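Programmed Cell Death Protein 5 Homolog (Leishmania major, PDB 6VMT) is a small, mostly helical member of the PDCD5 family that may bind DNA. Local coordinates at residues E34-M39 with H69-V74; R49-R54 with E90-M95; R41-A46 with A73-K78. One frame throughout, in Å; residues are numbered along the deposited sequence.

Interaction 1: residues E34-M39 with H69-V74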
loop_
_atom_site.group_PDB
_atom_site.type_symbol
_atom_site.label_atom_id
_atom_site.label_comp_id
_atom_site.label_asym_id
_atom_site.label_seq_id
_atom_site.Cartn_x
_atom_site.Cartn_y
_atom_site.Cartn_z
ATOM N N GLU A 34 0.368 3.543 8.814
ATOM C CA GLU A 34 -0.363 2.816 9.889
ATOM C C GLU A 34 -1.789 2.532 9.418
ATOM O O GLU A 34 -2.223 1.390 9.593
ATOM C CB GLU A 34 -0.431 3.614 11.191
ATOM C CG GLU A 34 0.400 3.049 12.329
ATOM C CD GLU A 34 0.350 3.917 13.584
ATOM O OE1 GLU A 34 1.069 4.956 13.627
ATOM O OE2 GLU A 34 -0.436 3.580 14.506
ATOM N N GLN A 35 -2.474 3.536 8.857
ATOM C CA GLN A 35 -3.827 3.395 8.245
ATOM C C GLN A 35 -3.827 2.250 7.222
ATOM O O GLN A 35 -4.739 1.424 7.249
ATOM C CB GLN A 35 -4.287 4.681 7.556
ATOM C CG GLN A 35 -5.798 4.753 7.407
ATOM C CD GLN A 35 -6.283 5.886 6.537
ATOM O OE1 GLN A 35 -7.388 6.408 6.732
ATOM N NE2 GLN A 35 -5.474 6.255 5.551
ATOM N N LYS A 36 -2.834 2.218 6.340
ATOM C CA LYS A 36 -2.669 1.157 5.322
ATOM C C LYS A 36 -2.514 -0.159 6.068
ATOM O O LYS A 36 -3.180 -1.097 5.686
ATOM C CB LYS A 36 -1.491 1.469 4.386
ATOM C CG LYS A 36 -1.297 0.529 3.201
ATOM C CD LYS A 36 -1.051 1.236 1.855
ATOM C CE LYS A 36 -0.713 0.296 0.705
ATOM N NZ LYS A 36 -1.019 0.866 -0.636
ATOM N N GLU A 37 -1.671 -0.233 7.094
ATOM C CA GLU A 37 -1.336 -1.538 7.713
ATOM C C GLU A 37 -2.608 -2.062 8.361
ATOM O O GLU A 37 -2.832 -3.288 8.310
ATOM C CB GLU A 37 -0.159 -1.446 8.686
ATOM C CG GLU A 37 1.201 -1.499 7.992
ATOM C CD GLU A 37 1.556 -2.794 7.262
ATOM O OE1 GLU A 37 1.119 -2.988 6.100
ATOM O OE2 GLU A 37 2.294 -3.610 7.848
ATOM N N ASN A 38 -3.431 -1.158 8.889
ATOM C CA ASN A 38 -4.695 -1.526 9.569
ATOM C C ASN A 38 -5.704 -1.980 8.522
ATOM O O ASN A 38 -6.388 -2.975 8.731
ATOM C CB ASN A 38 -5.281 -0.365 10.373
ATOM C CG ASN A 38 -4.525 -0.080 11.650
ATOM O OD1 ASN A 38 -3.581 -0.787 12.004
ATOM N ND2 ASN A 38 -4.927 0.977 12.330
ATOM N N MET A 39 -5.824 -1.229 7.443
ATOM C CA MET A 39 -6.795 -1.525 6.372
ATOM C C MET A 39 -6.530 -2.948 5.867
ATOM O O MET A 39 -7.479 -3.706 5.769
ATOM C CB MET A 39 -6.660 -0.475 5.273
ATOM C CG MET A 39 -7.316 0.831 5.604
ATOM S SD MET A 39 -7.374 1.863 4.111
ATOM C CE MET A 39 -7.950 3.487 4.621
ATOM N N HIS A 69 -5.355 -2.531 -5.093
ATOM C CA HIS A 69 -6.605 -3.036 -5.698
ATOM C C HIS A 69 -7.518 -3.533 -4.585
ATOM O O HIS A 69 -8.695 -3.180 -4.609
ATOM C CB HIS A 69 -6.338 -4.159 -6.694
ATOM C CG HIS A 69 -7.595 -4.723 -7.265
ATOM N ND1 HIS A 69 -8.340 -4.056 -8.233
ATOM C CD2 HIS A 69 -8.264 -5.851 -6.978
ATOM C CE1 HIS A 69 -9.400 -4.771 -8.533
ATOM N NE2 HIS A 69 -9.371 -5.876 -7.770
ATOM N N ILE A 70 -7.000 -4.358 -3.679
ATOM C CA ILE A 70 -7.818 -4.954 -2.582
ATOM C C ILE A 70 -8.461 -3.813 -1.808
ATOM O O ILE A 70 -9.636 -3.875 -1.537
ATOM C CB ILE A 70 -6.954 -5.805 -1.657
ATOM C CG1 ILE A 70 -6.536 -7.111 -2.321
ATOM C CG2 ILE A 70 -7.667 -6.026 -0.341
ATOM C CD1 ILE A 70 -5.419 -7.806 -1.623
ATOM N N ILE A 71 -7.699 -2.783 -1.491
ATOM C CA ILE A 71 -8.218 -1.663 -0.677
ATOM C C ILE A 71 -9.315 -0.950 -1.456
ATOM O O ILE A 71 -10.407 -0.807 -0.899
ATOM C CB ILE A 71 -7.084 -0.717 -0.321
ATOM C CG1 ILE A 71 -6.106 -1.410 0.611
ATOM C CG2 ILE A 71 -7.644 0.560 0.266
ATOM C CD1 ILE A 71 -4.923 -0.562 0.941
ATOM N N GLN A 72 -9.043 -0.467 -2.665
ATOM C CA GLN A 72 -10.085 0.274 -3.432
ATOM C C GLN A 72 -11.310 -0.633 -3.542
ATOM O O GLN A 72 -12.408 -0.133 -3.363
ATOM C CB GLN A 72 -9.585 0.825 -4.781
ATOM C CG GLN A 72 -9.354 -0.206 -5.882
ATOM C CD GLN A 72 -10.549 -0.598 -6.735
ATOM O OE1 GLN A 72 -11.463 0.185 -6.984
ATOM N NE2 GLN A 72 -10.540 -1.830 -7.226
ATOM N N ALA A 73 -11.119 -1.941 -3.728
ATOM C CA ALA A 73 -12.180 -2.924 -4.033
ATOM C C ALA A 73 -13.069 -3.186 -2.821
ATOM O O ALA A 73 -14.284 -3.207 -2.968
ATOM C CB ALA A 73 -11.522 -4.194 -4.454
ATOM N N VAL A 74 -12.465 -3.510 -1.686
ATOM C CA VAL A 74 -13.181 -3.745 -0.404
ATOM C C VAL A 74 -13.873 -2.424 0.015
ATOM O O VAL A 74 -15.120 -2.384 0.206
ATOM C CB VAL A 74 -12.189 -4.271 0.641
ATOM C CG1 VAL A 74 -12.852 -4.522 1.970
ATOM C CG2 VAL A 74 -11.509 -5.544 0.183
#
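M39 and K36 on helix 12-43 pack against I71 on helix 46-75. This is a helix-helix contact in an all-helical bundle, made at the C-terminal part of the long first helix. The tighter part is the pair M39 and I71. Their CA atoms lie 7.2 Å apart, the nearest backbone approach of the two segments. The CB of each points at the other helix. The M39 chain runs on extended past CG and meets the I71 side chain at about a right angle. M39 SD lies 4.1 Å from I71 CG2. The methyl CG2 is the branch of I71 that stands anti to its backbone N (chi1 of -67° for CG1), and this turns it to the sulfur. The M39 methyl continues past this point to Q75, one turn after I71 on helix 46-75.

The looser side is K36, which buries 24 Å² against 39 Å² for M39. Its CB does not aim at the other helix, but the long chain reaches over from the side, with CG anti to the backbone N (chi1 -174°). The aliphatic part of K36 then passes the other branch of I71 and also touches E67. Of the three touching side chains none is fully buried, and the segments bury only 136 Å² together, so this is a surface contact. The nearby E37 carboxylate turns to K53 in a salt bridge. On helix 46-75, I70 and H69 instead meet helix 85-103 at L91 and M95. At the looser end K36 CE lies 4.3 Å from I71 CD1.

Interaction 2: residues R49-R54 with E90-M95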
loop_
_atom_site.group_PDB
_atom_site.type_symbol
_atom_site.label_atom_id
_atom_site.label_comp_id
_atom_site.label_asym_id
_atom_site.label_seq_id
_atom_site.Cartn_x
_atom_site.Cartn_y
_atom_site.Cartn_z
ATOM N N ARG A 49 -1.517 -12.198 3.850
ATOM C CA ARG A 49 -0.746 -10.990 4.220
ATOM C C ARG A 49 0.752 -11.301 4.256
ATOM O O ARG A 49 1.522 -10.435 3.799
ATOM C CB ARG A 49 -1.248 -10.439 5.552
ATOM C CG ARG A 49 -1.868 -9.059 5.426
ATOM C CD ARG A 49 -3.058 -8.866 6.330
ATOM N NE ARG A 49 -2.697 -9.114 7.709
ATOM C CZ ARG A 49 -3.368 -9.892 8.548
ATOM N NH1 ARG A 49 -4.480 -10.505 8.169
ATOM N NH2 ARG A 49 -2.917 -10.038 9.783
ATOM N N GLU A 50 1.146 -12.469 4.763
ATOM C CA GLU A 50 2.549 -12.968 4.678
ATOM C C GLU A 50 2.968 -13.068 3.204
ATOM O O GLU A 50 4.007 -12.492 2.803
ATOM C CB GLU A 50 2.677 -14.328 5.362
ATOM C CG GLU A 50 2.354 -14.265 6.842
ATOM C CD GLU A 50 2.544 -15.561 7.605
ATOM O OE1 GLU A 50 3.468 -16.325 7.250
ATOM O OE2 GLU A 50 1.763 -15.801 8.552
ATOM N N ARG A 51 2.165 -13.777 2.427
ATOM C CA ARG A 51 2.406 -14.006 0.989
ATOM C C ARG A 51 2.731 -12.671 0.329
ATOM O O ARG A 51 3.665 -12.620 -0.473
ATOM C CB ARG A 51 1.180 -14.663 0.356
ATOM C CG ARG A 51 1.302 -14.850 -1.146
ATOM C CD ARG A 51 0.094 -15.523 -1.759
ATOM N NE ARG A 51 0.073 -16.954 -1.500
ATOM C CZ ARG A 51 0.795 -17.860 -2.144
ATOM N NH1 ARG A 51 1.632 -17.504 -3.103
ATOM N NH2 ARG A 51 0.680 -19.131 -1.816
ATOM N N LEU A 52 1.986 -11.625 0.646
ATOM C CA LEU A 52 2.116 -10.319 -0.050
ATOM C C LEU A 52 3.463 -9.681 0.296
ATOM O O LEU A 52 4.052 -9.028 -0.587
ATOM C CB LEU A 52 0.962 -9.415 0.385
ATOM C CG LEU A 52 -0.274 -9.418 -0.500
ATOM C CD1 LEU A 52 -1.361 -8.599 0.169
ATOM C CD2 LEU A 52 0.038 -8.853 -1.879
ATOM N N LYS A 53 3.896 -9.815 1.552
ATOM C CA LYS A 53 5.167 -9.234 2.051
ATOM C C LYS A 53 6.297 -10.129 1.545
ATOM O O LYS A 53 7.312 -9.596 1.062
ATOM C CB LYS A 53 5.112 -9.073 3.572
ATOM C CG LYS A 53 4.031 -8.104 4.045
ATOM C CD LYS A 53 4.323 -7.409 5.361
ATOM C CE LYS A 53 3.436 -6.206 5.606
ATOM N NZ LYS A 53 3.836 -5.485 6.835
ATOM N N ARG A 54 6.079 -11.440 1.564
ATOM C CA ARG A 54 7.036 -12.430 1.011
ATOM C C ARG A 54 7.399 -12.085 -0.438
ATOM O O ARG A 54 8.577 -12.211 -0.771
ATOM C CB ARG A 54 6.433 -13.831 1.063
ATOM C CG ARG A 54 7.443 -14.921 1.366
ATOM C CD ARG A 54 6.653 -16.163 1.697
ATOM N NE ARG A 54 5.795 -16.542 0.583
ATOM C CZ ARG A 54 4.685 -17.262 0.697
ATOM N NH1 ARG A 54 4.285 -17.670 1.886
ATOM N NH2 ARG A 54 3.961 -17.566 -0.368
ATOM N N GLU A 90 -4.093 -15.631 -6.668
ATOM C CA GLU A 90 -4.787 -15.370 -7.963
ATOM C C GLU A 90 -4.421 -13.969 -8.455
ATOM O O GLU A 90 -3.893 -13.872 -9.560
ATOM C CB GLU A 90 -6.295 -15.563 -7.783
ATOM C CG GLU A 90 -7.092 -15.752 -9.062
ATOM C CD GLU A 90 -8.535 -16.202 -8.815
ATOM O OE1 GLU A 90 -9.215 -15.569 -7.975
ATOM O OE2 GLU A 90 -8.991 -17.199 -9.444
ATOM N N LEU A 91 -4.631 -12.927 -7.636
ATOM C CA LEU A 91 -4.361 -11.502 -8.010
ATOM C C LEU A 91 -2.871 -11.319 -8.329
ATOM O O LEU A 91 -2.562 -10.746 -9.387
ATOM C CB LEU A 91 -4.783 -10.562 -6.879
ATOM C CG LEU A 91 -6.278 -10.429 -6.566
ATOM C CD1 LEU A 91 -6.481 -9.398 -5.484
ATOM C CD2 LEU A 91 -7.083 -10.018 -7.772
ATOM N N LEU A 92 -1.958 -11.816 -7.495
ATOM C CA LEU A 92 -0.492 -11.708 -7.780
ATOM C C LEU A 92 -0.129 -12.294 -9.158
ATOM O O LEU A 92 0.654 -11.692 -9.886
ATOM C CB LEU A 92 0.263 -12.447 -6.688
ATOM C CG LEU A 92 0.436 -11.666 -5.391
ATOM C CD1 LEU A 92 1.040 -12.540 -4.322
ATOM C CD2 LEU A 92 1.314 -10.473 -5.599
ATOM N N GLY A 93 -0.689 -13.427 -9.539
ATOM C CA GLY A 93 -0.534 -13.914 -10.916
ATOM C C GLY A 93 -1.089 -12.933 -11.928
ATOM O O GLY A 93 -0.415 -12.680 -12.898
ATOM N N GLN A 94 -2.285 -12.398 -11.723
ATOM C CA GLN A 94 -2.954 -11.551 -12.738
ATOM C C GLN A 94 -2.134 -10.289 -12.991
ATOM O O GLN A 94 -2.181 -9.783 -14.115
ATOM C CB GLN A 94 -4.346 -11.138 -12.274
ATOM C CG GLN A 94 -5.374 -12.263 -12.291
ATOM C CD GLN A 94 -6.795 -11.745 -12.318
ATOM O OE1 GLN A 94 -7.269 -11.255 -13.340
ATOM N NE2 GLN A 94 -7.497 -11.850 -11.196
ATOM N N MET A 95 -1.471 -9.745 -11.972
ATOM C CA MET A 95 -0.730 -8.474 -12.143
ATOM C C MET A 95 0.564 -8.867 -12.851
ATOM O O MET A 95 0.789 -8.353 -13.969
ATOM C CB MET A 95 -0.469 -7.697 -10.837
ATOM C CG MET A 95 -1.740 -7.383 -9.984
ATOM S SD MET A 95 -3.038 -6.237 -10.638
ATOM C CE MET A 95 -4.238 -6.207 -9.302
#
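L92 on helix 85-103 reaches R51 and L52 on helix 46-75, in the buried part of a helical bundle. Residues 46-75 fold back on themselves, so that L52 also packs on V66 and E67, and S63 OG donates to its O. Helix 85-103 therefore touches both arms of the bend.

The second segment opens with E90, whose O takes the backbone bond from Q94 N. L91 comes next. Its side chain goes to the later arm of 46-75, where it packs on V66 and I70. L92 follows. Within this segment L92 alone meets R51 and L52; V88 of the same helix touches both, and R89 touches R51. The CB of L92 points at them, and its CA lies 8.3 Å from that of L52. The two methyls divide the work. CD2 of L92 faces CD2 of L52 at 4.3 Å, a methyl-to-methyl contact. CD1 of L92 lies against the R51 chain, and the two side chains cross obliquely. G93 and Q94 carry the helix on to M95, which lies against H69.

R51 is apolar where it meets L92 and polar beyond. Its CG stands anti to the backbone N (chi1 176°), and the chain stays straight to CD and then bends at chi3 (-76°). This bend lets NE reach D85 OD1 in a salt bridge. One face of the R51 guanidinium carries R54 NH2 over its centre. Along the methylenes the contact with L92 CD1 is nearly even, at 3.9 Å from R51 CG and 4.0 Å from R51 CD.

Interaction 3: residues R41-A46 with A73-K78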
loop_
_atom_site.group_PDB
_atom_site.type_symbol
_atom_site.label_atom_id
_atom_site.label_comp_id
_atom_site.label_asym_id
_atom_site.label_seq_id
_atom_site.Cartn_x
_atom_site.Cartn_y
_atom_site.Cartn_z
ATOM N N ARG A 41 -4.856 -5.443 7.592
ATOM C CA ARG A 41 -5.092 -6.422 8.697
ATOM C C ARG A 41 -6.557 -6.861 8.642
ATOM O O ARG A 41 -6.808 -8.054 8.778
ATOM C CB ARG A 41 -4.815 -5.841 10.088
ATOM C CG ARG A 41 -3.357 -5.842 10.522
ATOM C CD ARG A 41 -3.051 -4.776 11.574
ATOM N NE ARG A 41 -1.966 -5.173 12.462
ATOM C CZ ARG A 41 -2.077 -6.070 13.446
ATOM N NH1 ARG A 41 -3.234 -6.676 13.684
ATOM N NH2 ARG A 41 -1.022 -6.363 14.190
ATOM N N ALA A 42 -7.470 -5.915 8.395
ATOM C CA ALA A 42 -8.943 -6.075 8.455
ATOM C C ALA A 42 -9.490 -6.766 7.205
ATOM O O ALA A 42 -10.536 -7.458 7.324
ATOM C CB ALA A 42 -9.574 -4.719 8.591
ATOM N N PHE A 43 -8.851 -6.502 6.063
ATOM C CA PHE A 43 -9.361 -6.801 4.702
ATOM C C PHE A 43 -8.829 -8.151 4.244
ATOM O O PHE A 43 -9.582 -8.913 3.598
ATOM C CB PHE A 43 -8.926 -5.739 3.690
ATOM C CG PHE A 43 -9.571 -4.380 3.839
ATOM C CD1 PHE A 43 -10.524 -4.132 4.812
ATOM C CD2 PHE A 43 -9.250 -3.355 2.969
ATOM C CE1 PHE A 43 -11.125 -2.889 4.912
ATOM C CE2 PHE A 43 -9.866 -2.120 3.057
ATOM C CZ PHE A 43 -10.797 -1.885 4.035
ATOM N N VAL A 44 -7.564 -8.419 4.560
ATOM C CA VAL A 44 -6.800 -9.566 3.993
ATOM C C VAL A 44 -6.516 -10.525 5.139
ATOM O O VAL A 44 -6.339 -10.057 6.254
ATOM C CB VAL A 44 -5.522 -9.088 3.283
ATOM C CG1 VAL A 44 -4.736 -10.215 2.658
ATOM C CG2 VAL A 44 -5.855 -8.087 2.208
ATOM N N SER A 45 -6.510 -11.818 4.862
ATOM C CA SER A 45 -6.241 -12.877 5.865
ATOM C C SER A 45 -4.740 -12.912 6.154
ATOM O O SER A 45 -3.967 -12.263 5.429
ATOM C CB SER A 45 -6.723 -14.202 5.381
ATOM O OG SER A 45 -5.926 -14.606 4.289
ATOM N N ALA A 46 -4.349 -13.653 7.179
ATOM C CA ALA A 46 -2.994 -13.617 7.767
ATOM C C ALA A 46 -2.025 -14.284 6.799
ATOM O O ALA A 46 -0.978 -13.694 6.508
ATOM C CB ALA A 46 -3.027 -14.297 9.101
ATOM N N ALA A 73 -11.119 -1.941 -3.728
ATOM C CA ALA A 73 -12.180 -2.924 -4.033
ATOM C C ALA A 73 -13.069 -3.186 -2.821
ATOM O O ALA A 73 -14.284 -3.207 -2.968
ATOM C CB ALA A 73 -11.522 -4.194 -4.454
ATOM N N VAL A 74 -12.465 -3.510 -1.686
ATOM C CA VAL A 74 -13.181 -3.745 -0.404
ATOM C C VAL A 74 -13.873 -2.424 0.015
ATOM O O VAL A 74 -15.120 -2.384 0.206
ATOM C CB VAL A 74 -12.189 -4.271 0.641
ATOM C CG1 VAL A 74 -12.852 -4.522 1.970
ATOM C CG2 VAL A 74 -11.509 -5.544 0.183
ATOM N N GLN A 75 -13.137 -1.318 0.074
ATOM C CA GLN A 75 -13.734 -0.017 0.462
ATOM C C GLN A 75 -15.020 0.290 -0.313
ATOM O O GLN A 75 -15.875 0.962 0.284
ATOM C CB GLN A 75 -12.718 1.083 0.251
ATOM C CG GLN A 75 -11.809 1.226 1.446
ATOM C CD GLN A 75 -10.842 2.335 1.166
ATOM O OE1 GLN A 75 -10.867 2.886 0.068
ATOM N NE2 GLN A 75 -9.958 2.597 2.128
ATOM N N ARG A 76 -15.169 -0.209 -1.553
ATOM C CA ARG A 76 -16.338 0.048 -2.448
ATOM C C ARG A 76 -17.325 -1.130 -2.438
ATOM O O ARG A 76 -18.325 -1.049 -3.173
ATOM C CB ARG A 76 -15.870 0.335 -3.885
ATOM C CG ARG A 76 -15.136 1.662 -4.049
ATOM C CD ARG A 76 -14.367 1.904 -5.344
ATOM N NE ARG A 76 -13.578 3.135 -5.214
ATOM C CZ ARG A 76 -12.738 3.639 -6.127
ATOM N NH1 ARG A 76 -12.543 3.031 -7.288
ATOM N NH2 ARG A 76 -12.087 4.761 -5.865
ATOM N N GLY A 77 -17.077 -2.187 -1.658
ATOM C CA GLY A 77 -17.965 -3.370 -1.584
ATOM C C GLY A 77 -17.896 -4.268 -2.820
ATOM O O GLY A 77 -18.786 -5.111 -2.984
ATOM N N LYS A 78 -16.849 -4.158 -3.641
ATOM C CA LYS A 78 -16.671 -4.976 -4.873
ATOM C C LYS A 78 -15.995 -6.320 -4.557
ATOM O O LYS A 78 -16.045 -7.204 -5.425
ATOM C CB LYS A 78 -15.938 -4.152 -5.938
ATOM C CG LYS A 78 -16.756 -2.975 -6.465
ATOM C CD LYS A 78 -16.612 -2.685 -7.941
ATOM C CE LYS A 78 -17.384 -1.456 -8.373
ATOM N NZ LYS A 78 -16.755 -0.795 -9.545
#
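The F43 ring has V74 over one face and Q75 at its edge. Methyl CG1 of V74 sits above the ring centre, 3.6 Å from the F43 centroid and only 6° off the ring normal. This is a CH-pi contact with the methyl almost straight above the ring. V74 CB lies over the same ring toward one side, 3.9 Å from F43 CD2. At the edge, close to the ring plane, Q75 CG comes to 4.2 Å from F43 CZ. The Q75 chain is extended, and its amide plane stands almost perpendicular to the ring, so the two flat groups do not stack.

F43 gets there with CG beside its backbone N, and its CB points at the other segment. V74 CB points back at it. Q75 is exposed and meets the ring only through its aliphatic part.

Both segments leave a helix here. V44 is the first residue beyond helix 12-43. S45 then stands at the N-cap of the next helix, with a weak bond from G48 N to S45 OG. R49 NH1 is bonded to V44 O, and the backbones of F43 and S45 bond to V83. In the other segment the chain leaves its helix at G77, which has positive phi. There G77 N donates to V74 O at 2.7 Å, and K78 N donates to A73 O at 2.8 Å. The V74 side chain also touches M79 and P81 in the following loop. The contact thus sets a corner between two helices, with S45 as N-cap of the second, against a helix ended by a Schellman motif.

Interactions 1 and 3 hold the same two helices, 12-43 and 46-75, with centres about 6 Å apart. Both are surface contacts. Interaction 2 joins helix 46-75 to helix 85-103 and is buried, its centre about 14 Å from each of the others. Chemistry follows place. Interaction 1 is small, with a thioether and a lysine chain on one isoleucine. Interaction 3 uses an aromatic face where the helices end. Interaction 2 is leucine packing with an arginine at its side. Helix 46-75 is common to all three. A salt bridge and apolar packing join interactions 1 and 2. Interactions 2 and 3 meet where R49 reaches the V44 carbonyl.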